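Local coordinates for protein GCN5-related N-acetyltransferase (PDB 4MY0) that binds acetyl-coenzyme A and, as a GCN5-related N-acetyltransferase, probably transfers the acetyl group to an amine, possibly that of an aminoglycoside, at residues I118-P123 / W280-L285. Sequence-based numbering, arbitrary orientation.
Sequences ISALYP and WMLRLL
I118 lays CG2 against L284 CD2 at 3.7 Å, opening an antiparallel strand pair that combines a backbone hydrogen-bond ladder with side-chain packing on both sheet faces. With chi1 at 60°, CG2 is anti to the carbonyl carbon and is the branch that meets L284. S119 forms a hydrogen-bonded pair with R283: its N reaches R283 O, and its O takes R283 N at 2.8 Å. S119 O also receives a CA-H...O contact from L282. S119 OG hydrogen-bonds with A83 O and with Y134 OH. A120 is a non-hydrogen-bonded partner of L282, and its CA makes a CA-H...O contact of 3.1 Å with M281 O. L121 forms a second hydrogen-bonded pair, M281 N pointing almost straight at L121 O (172° at the hydrogen); the return bond, L121 N to M281 O, is longer at 3.2 Å. Beyond the strand, the Y122 ring takes W280 CB over its centre, 3.8 Å from the centroid, a CH-pi contact; the indole's five-membered ring turns its edge to the Y122 face, an offset edge-to-face pair with planes at 65°. P123 CG meets the selenium of selenomethionine M281 at 3.9 Å; the P123 side chain also lies near acetyl-CoA-binding Y129. Strand 118-121 runs between parallel strand 78-90 and antiparallel strand 274-284, joining segments of the two GNAT regions, while helix 345-352 packs on L282 and L284.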
loop_
_atom_site.group_PDB
_atom_site.type_symbol
_atom_site.label_atom_id
_atom_site.label_comp_id
_atom_site.label_asym_id
_atom_site.label_seq_id
_atom_site.Cartn_x
_atom_site.Cartn_y
_atom_site.Cartn_z
ATOM N N ILE C 118 -38.998 20.678 0.495
ATOM C CA ILE C 118 -38.016 19.778 1.081
ATOM C C ILE C 118 -36.599 20.296 0.845
ATOM O O ILE C 118 -36.368 21.170 0.002
ATOM C CB ILE C 118 -38.091 18.350 0.485
ATOM C CG1 ILE C 118 -37.840 18.394 -1.023
ATOM C CG2 ILE C 118 -39.429 17.667 0.816
ATOM C CD1 ILE C 118 -37.801 17.010 -1.697
ATOM N N SER C 119 -35.653 19.729 1.577
ATOM C CA SER C 119 -34.259 20.132 1.476
ATOM C C SER C 119 -33.364 18.908 1.668
ATOM O O SER C 119 -33.686 18.018 2.456
ATOM C CB SER C 119 -33.952 21.205 2.532
ATOM O OG SER C 119 -32.577 21.528 2.550
ATOM N N ALA C 120 -32.250 18.853 0.941
ATOM C CA ALA C 120 -31.304 17.752 1.093
ATOM C C ALA C 120 -29.860 18.262 1.091
ATOM O O ALA C 120 -29.577 19.366 0.611
ATOM C CB ALA C 120 -31.516 16.675 -0.004
ATOM N N LEU C 121 -28.958 17.451 1.640
ATOM C CA LEU C 121 -27.531 17.758 1.661
ATOM C C LEU C 121 -26.727 16.512 2.026
ATOM O O LEU C 121 -27.267 15.563 2.620
ATOM C CB LEU C 121 -27.232 18.864 2.683
ATOM C CG LEU C 121 -27.700 18.619 4.133
ATOM C CD1 LEU C 121 -26.669 17.881 4.982
ATOM C CD2 LEU C 121 -28.111 19.943 4.813
ATOM N N TYR C 122 -25.445 16.536 1.664
ATOM C CA TYR C 122 -24.456 15.552 2.079
ATOM C C TYR C 122 -23.689 16.151 3.252
ATOM O O TYR C 122 -22.894 17.078 3.066
ATOM C CB TYR C 122 -23.457 15.299 0.942
ATOM C CG TYR C 122 -23.993 14.424 -0.175
ATOM C CD1 TYR C 122 -23.804 13.044 -0.151
ATOM C CD2 TYR C 122 -24.680 14.974 -1.249
ATOM C CE1 TYR C 122 -24.297 12.231 -1.183
ATOM C CE2 TYR C 122 -25.178 14.180 -2.278
ATOM C CZ TYR C 122 -24.982 12.813 -2.237
ATOM O OH TYR C 122 -25.483 12.033 -3.257
ATOM N N PRO C 123 -23.914 15.625 4.461
ATOM C CA PRO C 123 -23.334 16.233 5.670
ATOM C C PRO C 123 -21.910 15.755 5.939
ATOM O O PRO C 123 -21.631 14.555 5.788
ATOM C CB PRO C 123 -24.255 15.709 6.781
ATOM C CG PRO C 123 -24.634 14.296 6.293
ATOM C CD PRO C 123 -24.767 14.456 4.768
ATOM N N TRP C 280 -27.054 10.662 1.892
ATOM C CA TRP C 280 -27.445 12.061 1.967
ATOM C C TRP C 280 -28.656 12.226 2.875
ATOM O O TRP C 280 -29.423 11.279 3.075
ATOM C CB TRP C 280 -27.720 12.632 0.568
ATOM C CG TRP C 280 -28.528 11.730 -0.311
ATOM C CD1 TRP C 280 -28.047 10.839 -1.221
ATOM C CD2 TRP C 280 -29.961 11.651 -0.384
ATOM N NE1 TRP C 280 -29.093 10.203 -1.857
ATOM C CE2 TRP C 280 -30.279 10.691 -1.361
ATOM C CE3 TRP C 280 -31.005 12.319 0.270
ATOM C CZ2 TRP C 280 -31.612 10.358 -1.691
ATOM C CZ3 TRP C 280 -32.329 11.997 -0.059
ATOM C CH2 TRP C 280 -32.617 11.024 -1.024
HETATM N N MSE C 281 -28.822 13.426 3.424
HETATM C CA MSE C 281 -29.906 13.678 4.367
HETATM C C MSE C 281 -31.034 14.462 3.739
HETATM O O MSE C 281 -30.831 15.140 2.735
HETATM C CB MSE C 281 -29.399 14.427 5.588
HETATM C CG MSE C 281 -28.584 13.549 6.516
HETATM SE SE MSE C 281 -28.081 14.551 8.106
HETATM C CE MSE C 281 -27.479 13.034 9.173
ATOM N N LEU C 282 -32.211 14.367 4.359
ATOM C CA LEU C 282 -33.429 14.995 3.867
ATOM C C LEU C 282 -34.129 15.692 5.023
ATOM O O LEU C 282 -34.071 15.213 6.161
ATOM C CB LEU C 282 -34.364 13.917 3.318
ATOM C CG LEU C 282 -35.709 14.387 2.779
ATOM C CD1 LEU C 282 -35.473 15.242 1.542
ATOM C CD2 LEU C 282 -36.603 13.190 2.458
ATOM N N ARG C 283 -34.777 16.819 4.747
ATOM C CA ARG C 283 -35.689 17.424 5.721
ATOM C C ARG C 283 -36.958 17.930 5.028
ATOM O O ARG C 283 -36.875 18.493 3.937
ATOM C CB ARG C 283 -35.017 18.592 6.449
ATOM C CG ARG C 283 -35.798 19.058 7.679
ATOM C CD ARG C 283 -35.515 20.524 8.047
ATOM N NE ARG C 283 -35.744 20.762 9.476
ATOM C CZ ARG C 283 -36.947 20.855 10.043
ATOM N NH1 ARG C 283 -38.051 20.731 9.310
ATOM N NH2 ARG C 283 -37.054 21.065 11.351
ATOM N N LEU C 284 -38.123 17.733 5.644
ATOM C CA LEU C 284 -39.342 18.368 5.132
ATOM C C LEU C 284 -39.477 19.794 5.699
ATOM O O LEU C 284 -39.366 20.004 6.912
ATOM C CB LEU C 284 -40.598 17.555 5.468
ATOM C CG LEU C 284 -40.780 16.098 5.027
ATOM C CD1 LEU C 284 -42.222 15.845 4.632
ATOM C CD2 LEU C 284 -39.821 15.640 3.930
ATOM N N LEU C 285 -39.703 20.769 4.824
ATOM C CA LEU C 285 -39.917 22.155 5.252
ATOM C C LEU C 285 -41.395 22.557 5.252
ATOM O O LEU C 285 -41.808 23.435 6.020
ATOM C CB LEU C 285 -39.151 23.120 4.347
ATOM C CG LEU C 285 -37.673 22.838 4.113
ATOM C CD1 LEU C 285 -37.088 23.893 3.194
ATOM C CD2 LEU C 285 -36.949 22.808 5.441
#